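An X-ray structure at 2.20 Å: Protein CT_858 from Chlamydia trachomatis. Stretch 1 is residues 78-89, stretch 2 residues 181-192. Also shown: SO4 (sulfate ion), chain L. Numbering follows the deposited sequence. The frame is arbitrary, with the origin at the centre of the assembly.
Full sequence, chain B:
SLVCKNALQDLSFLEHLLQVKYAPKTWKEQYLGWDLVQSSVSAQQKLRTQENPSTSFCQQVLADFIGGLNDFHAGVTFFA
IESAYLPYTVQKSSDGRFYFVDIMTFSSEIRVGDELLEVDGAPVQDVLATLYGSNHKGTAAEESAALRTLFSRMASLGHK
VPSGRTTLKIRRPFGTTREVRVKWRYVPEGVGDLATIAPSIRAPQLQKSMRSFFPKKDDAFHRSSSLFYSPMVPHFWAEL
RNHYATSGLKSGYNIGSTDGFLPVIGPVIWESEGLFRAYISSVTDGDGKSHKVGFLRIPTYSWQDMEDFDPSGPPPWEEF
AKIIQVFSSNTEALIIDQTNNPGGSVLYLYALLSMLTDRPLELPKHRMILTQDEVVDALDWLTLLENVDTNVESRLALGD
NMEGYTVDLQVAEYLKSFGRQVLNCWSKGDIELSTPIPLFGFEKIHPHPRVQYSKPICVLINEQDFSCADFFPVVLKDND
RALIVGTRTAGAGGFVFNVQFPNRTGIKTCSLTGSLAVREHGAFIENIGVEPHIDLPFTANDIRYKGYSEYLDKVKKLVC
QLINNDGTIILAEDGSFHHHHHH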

# COMPACT_ATOMS: atom_id res chain seq x y z
N PHE B 78 -3.71 14.90 5.98
CA PHE B 78 -5.04 14.99 5.39
C PHE B 78 -5.03 15.34 3.91
O PHE B 78 -4.07 15.91 3.41
CB PHE B 78 -5.87 16.03 6.14
CG PHE B 78 -5.86 15.85 7.64
CD1 PHE B 78 -4.83 16.39 8.41
CD2 PHE B 78 -6.86 15.12 8.27
CE1 PHE B 78 -4.80 16.21 9.79
CE2 PHE B 78 -6.84 14.93 9.66
CZ PHE B 78 -5.81 15.48 10.42
N PHE B 79 -6.12 14.98 3.22
CA PHE B 79 -6.25 15.31 1.80
C PHE B 79 -6.66 16.78 1.76
O PHE B 79 -7.84 17.09 1.60
CB PHE B 79 -7.34 14.46 1.13
CG PHE B 79 -6.98 13.01 0.95
CD1 PHE B 79 -7.60 12.02 1.71
CD2 PHE B 79 -6.04 12.63 -0.01
CE1 PHE B 79 -7.29 10.67 1.53
CE2 PHE B 79 -5.71 11.28 -0.20
CZ PHE B 79 -6.34 10.30 0.57
N ALA B 80 -5.69 17.67 1.92
CA ALA B 80 -5.92 19.12 1.93
C ALA B 80 -4.66 19.80 1.44
O ALA B 80 -3.56 19.36 1.77
CB ALA B 80 -6.26 19.58 3.34
N ILE B 81 -4.80 20.89 0.68
CA ILE B 81 -3.62 21.57 0.15
C ILE B 81 -3.35 22.97 0.69
O ILE B 81 -2.28 23.52 0.44
CB ILE B 81 -3.66 21.67 -1.38
CG1 ILE B 81 -4.84 22.54 -1.82
CG2 ILE B 81 -3.77 20.28 -1.99
CD1 ILE B 81 -4.95 22.68 -3.32
N GLU B 82 -4.29 23.55 1.42
CA GLU B 82 -4.08 24.89 1.96
C GLU B 82 -2.76 24.97 2.72
O GLU B 82 -2.44 24.08 3.52
CB GLU B 82 -5.22 25.27 2.90
CG GLU B 82 -5.05 26.63 3.52
CD GLU B 82 -6.20 27.00 4.43
OE1 GLU B 82 -6.62 26.13 5.22
OE2 GLU B 82 -6.67 28.15 4.35
N SER B 83 -1.99 26.02 2.48
CA SER B 83 -0.71 26.18 3.16
C SER B 83 -0.21 27.62 3.18
O SER B 83 -0.62 28.45 2.37
CB SER B 83 0.35 25.29 2.51
OG SER B 83 0.73 25.80 1.24
N ALA B 84 0.70 27.90 4.11
CA ALA B 84 1.30 29.22 4.27
C ALA B 84 2.80 29.01 4.44
O ALA B 84 3.22 28.12 5.17
CB ALA B 84 0.72 29.92 5.49
N TYR B 85 3.60 29.83 3.77
CA TYR B 85 5.05 29.68 3.84
C TYR B 85 5.79 31.01 3.74
O TYR B 85 5.43 31.86 2.93
CB TYR B 85 5.51 28.78 2.69
CG TYR B 85 7.01 28.61 2.58
CD1 TYR B 85 7.70 27.76 3.45
CD2 TYR B 85 7.74 29.28 1.60
CE1 TYR B 85 9.08 27.59 3.35
CE2 TYR B 85 9.12 29.12 1.48
CZ TYR B 85 9.79 28.27 2.36
OH TYR B 85 11.14 28.09 2.25
N LEU B 86 6.83 31.17 4.56
CA LEU B 86 7.69 32.35 4.54
C LEU B 86 9.10 31.83 4.26
O LEU B 86 9.59 30.95 4.96
CB LEU B 86 7.63 33.09 5.88
CG LEU B 86 6.28 33.80 6.09
CD1 LEU B 86 6.22 34.46 7.46
CD2 LEU B 86 6.10 34.83 4.97
N PRO B 87 9.77 32.39 3.23
CA PRO B 87 11.12 32.02 2.79
C PRO B 87 12.32 32.31 3.71
O PRO B 87 13.31 32.90 3.27
CB PRO B 87 11.24 32.74 1.46
CG PRO B 87 10.53 34.02 1.74
CD PRO B 87 9.29 33.56 2.49
N TYR B 88 12.22 31.90 4.97
CA TYR B 88 13.32 32.11 5.91
C TYR B 88 13.61 30.87 6.72
O TYR B 88 12.79 29.95 6.78
CB TYR B 88 12.99 33.26 6.86
CG TYR B 88 12.56 34.50 6.15
CD1 TYR B 88 11.21 34.76 5.93
CD2 TYR B 88 13.50 35.39 5.64
CE1 TYR B 88 10.80 35.89 5.22
CE2 TYR B 88 13.10 36.53 4.93
CZ TYR B 88 11.75 36.77 4.73
OH TYR B 88 11.37 37.86 3.99
N THR B 89 14.79 30.83 7.33
CA THR B 89 15.16 29.70 8.16
C THR B 89 15.85 30.23 9.41
O THR B 89 16.80 31.00 9.33
CB THR B 89 16.11 28.73 7.43
OG1 THR B 89 15.50 28.28 6.21
CG2 THR B 89 16.39 27.52 8.32
N ARG B 181 7.82 43.97 7.76
CA ARG B 181 6.50 43.52 7.39
C ARG B 181 6.68 42.56 6.23
O ARG B 181 7.28 42.90 5.20
CB ARG B 181 5.63 44.72 6.99
CG ARG B 181 4.12 44.43 6.93
CD ARG B 181 3.58 43.96 8.27
NE ARG B 181 2.11 43.88 8.29
CZ ARG B 181 1.39 43.36 9.28
NH1 ARG B 181 1.99 42.85 10.35
NH2 ARG B 181 0.07 43.33 9.20
N VAL B 182 6.19 41.34 6.41
CA VAL B 182 6.30 40.31 5.40
C VAL B 182 4.93 39.71 5.06
O VAL B 182 4.00 39.79 5.86
CB VAL B 182 7.28 39.22 5.89
CG1 VAL B 182 6.89 37.86 5.36
CG2 VAL B 182 8.69 39.57 5.45
N LYS B 183 4.81 39.11 3.88
CA LYS B 183 3.54 38.50 3.48
C LYS B 183 3.62 36.99 3.28
O LYS B 183 4.45 36.50 2.51
CB LYS B 183 3.02 39.14 2.19
CG LYS B 183 1.69 38.56 1.76
CD LYS B 183 1.22 39.08 0.41
CE LYS B 183 -0.19 38.57 0.11
NZ LYS B 183 -0.64 38.89 -1.27
N TRP B 184 2.75 36.26 3.96
CA TRP B 184 2.71 34.81 3.83
C TRP B 184 2.48 34.41 2.38
O TRP B 184 1.69 35.04 1.66
CB TRP B 184 1.57 34.20 4.65
CG TRP B 184 1.80 34.09 6.12
CD1 TRP B 184 1.26 34.88 7.09
CD2 TRP B 184 2.59 33.11 6.80
NE1 TRP B 184 1.67 34.46 8.33
CE2 TRP B 184 2.49 33.37 8.18
CE3 TRP B 184 3.38 32.03 6.37
CZ2 TRP B 184 3.15 32.60 9.14
CZ3 TRP B 184 4.03 31.26 7.32
CH2 TRP B 184 3.91 31.54 8.70
N ARG B 185 3.17 33.36 1.95
CA ARG B 185 2.99 32.83 0.62
C ARG B 185 1.86 31.83 0.87
O ARG B 185 2.07 30.78 1.48
CB ARG B 185 4.26 32.12 0.15
CG ARG B 185 4.90 32.76 -1.06
CD ARG B 185 6.23 33.44 -0.77
NE ARG B 185 7.30 32.74 -1.47
CZ ARG B 185 8.53 33.22 -1.64
NH1 ARG B 185 8.86 34.41 -1.17
NH2 ARG B 185 9.44 32.49 -2.27
N TYR B 186 0.66 32.18 0.42
CA TYR B 186 -0.53 31.38 0.66
C TYR B 186 -1.09 30.59 -0.52
O TYR B 186 -1.14 31.06 -1.65
CB TYR B 186 -1.62 32.30 1.22
CG TYR B 186 -2.91 31.62 1.64
CD1 TYR B 186 -2.98 30.84 2.78
CD2 TYR B 186 -4.08 31.78 0.88
CE1 TYR B 186 -4.17 30.24 3.18
CE2 TYR B 186 -5.28 31.19 1.27
CZ TYR B 186 -5.32 30.42 2.42
OH TYR B 186 -6.51 29.82 2.81
N VAL B 187 -1.52 29.37 -0.22
CA VAL B 187 -2.13 28.49 -1.20
C VAL B 187 -3.50 28.16 -0.63
O VAL B 187 -3.61 27.56 0.44
CB VAL B 187 -1.31 27.17 -1.39
CG1 VAL B 187 -2.09 26.18 -2.24
CG2 VAL B 187 0.03 27.48 -2.06
N PRO B 188 -4.58 28.60 -1.31
CA PRO B 188 -5.94 28.33 -0.82
C PRO B 188 -6.30 26.85 -0.89
O PRO B 188 -5.65 26.08 -1.60
CB PRO B 188 -6.81 29.19 -1.73
CG PRO B 188 -6.05 29.21 -3.01
CD PRO B 188 -4.61 29.38 -2.56
N GLU B 189 -7.32 26.46 -0.15
CA GLU B 189 -7.76 25.07 -0.14
C GLU B 189 -8.45 24.71 -1.44
O GLU B 189 -9.28 25.47 -1.94
CB GLU B 189 -8.70 24.81 1.04
CG GLU B 189 -9.07 23.34 1.18
CD GLU B 189 -7.84 22.45 1.24
OE1 GLU B 189 -7.06 22.59 2.21
OE2 GLU B 189 -7.66 21.62 0.32
N GLY B 190 -8.11 23.55 -1.98
CA GLY B 190 -8.71 23.11 -3.23
C GLY B 190 -9.71 21.99 -3.00
O GLY B 190 -10.40 21.55 -3.91
N VAL B 191 -9.77 21.52 -1.76
CA VAL B 191 -10.69 20.45 -1.40
C VAL B 191 -11.79 21.07 -0.56
O VAL B 191 -11.59 21.37 0.61
CB VAL B 191 -9.97 19.35 -0.59
CG1 VAL B 191 -10.99 18.38 0.03
CG2 VAL B 191 -9.00 18.59 -1.49
N GLY B 192 -12.95 21.28 -1.19
CA GLY B 192 -14.08 21.89 -0.52
C GLY B 192 -14.44 21.28 0.81
O GLY B 192 -14.64 20.06 0.92
S SO4 L . 7.17 37.95 -1.67
O1 SO4 L . 7.85 39.31 -1.85
O2 SO4 L . 6.72 37.45 -3.02
O3 SO4 L . 8.13 36.93 -1.08
O4 SO4 L . 6.02 38.16 -0.71
O HOH W 1 -8.01 23.53 4.40
O HOH W 2 2.18 28.10 0.59

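Two short strands set the frame. Residues 83-85 and 185-187 run antiparallel, their axes 4.7 Å apart at closest, and four backbone hydrogen bonds fix the register: Ser83 N to Val187 O (3.0 Å), Val187 N to Ser83 O (2.9 Å), Tyr85 N to Arg185 O (2.9 Å) and Arg185 N to Tyr85 O (2.9 Å). Between these two pairs sits Ala84 opposite Tyr186, the non-hydrogen-bonded pair, with CA atoms only 4.6 Å apart.

Beyond one end of the ladder, shape takes over from backbone pairing. Leu86 is the bump: its CD1 lies 3.7 Å from the centroid of the six-membered ring of Trp184, almost exactly on the ring normal, while its CD2 presses to 3.2 Å from Val182 CG1. The leucine thus fills the space between indole face and valine. The small Ala84 leaves room for the same indole, its CB 3.5 Å from Trp184 CE3. Tyr88 reaches the valine too, with its OH 3.5 Å from Val182 CG2.

On the sheet face shared by Ser83, Tyr85, Arg185 and Val187, the guanidinium of Arg185 lays one face over Pro87, and NH1 comes 3.4 Å from Pro87 CG. A sulfate, probably from the crystallisation liquor, meets its edge.

At the other end the fit is polar. The Glu189 carboxylate receives two backbone amides from the other stretch, Ile81 N at OE2 (3.0 Å) and Glu82 N at OE1 (3.0 Å), and OE2 also accepts Val191 N (3.0 Å) from its own stretch. One side chain thereby ties both loops together. Ile81 packs CG1 3.4 Å from Gly190 N; a CB on that glycine, ideally placed, would lie 2.8 Å from Ile81 CD1, so the bare backbone supplies the hollow.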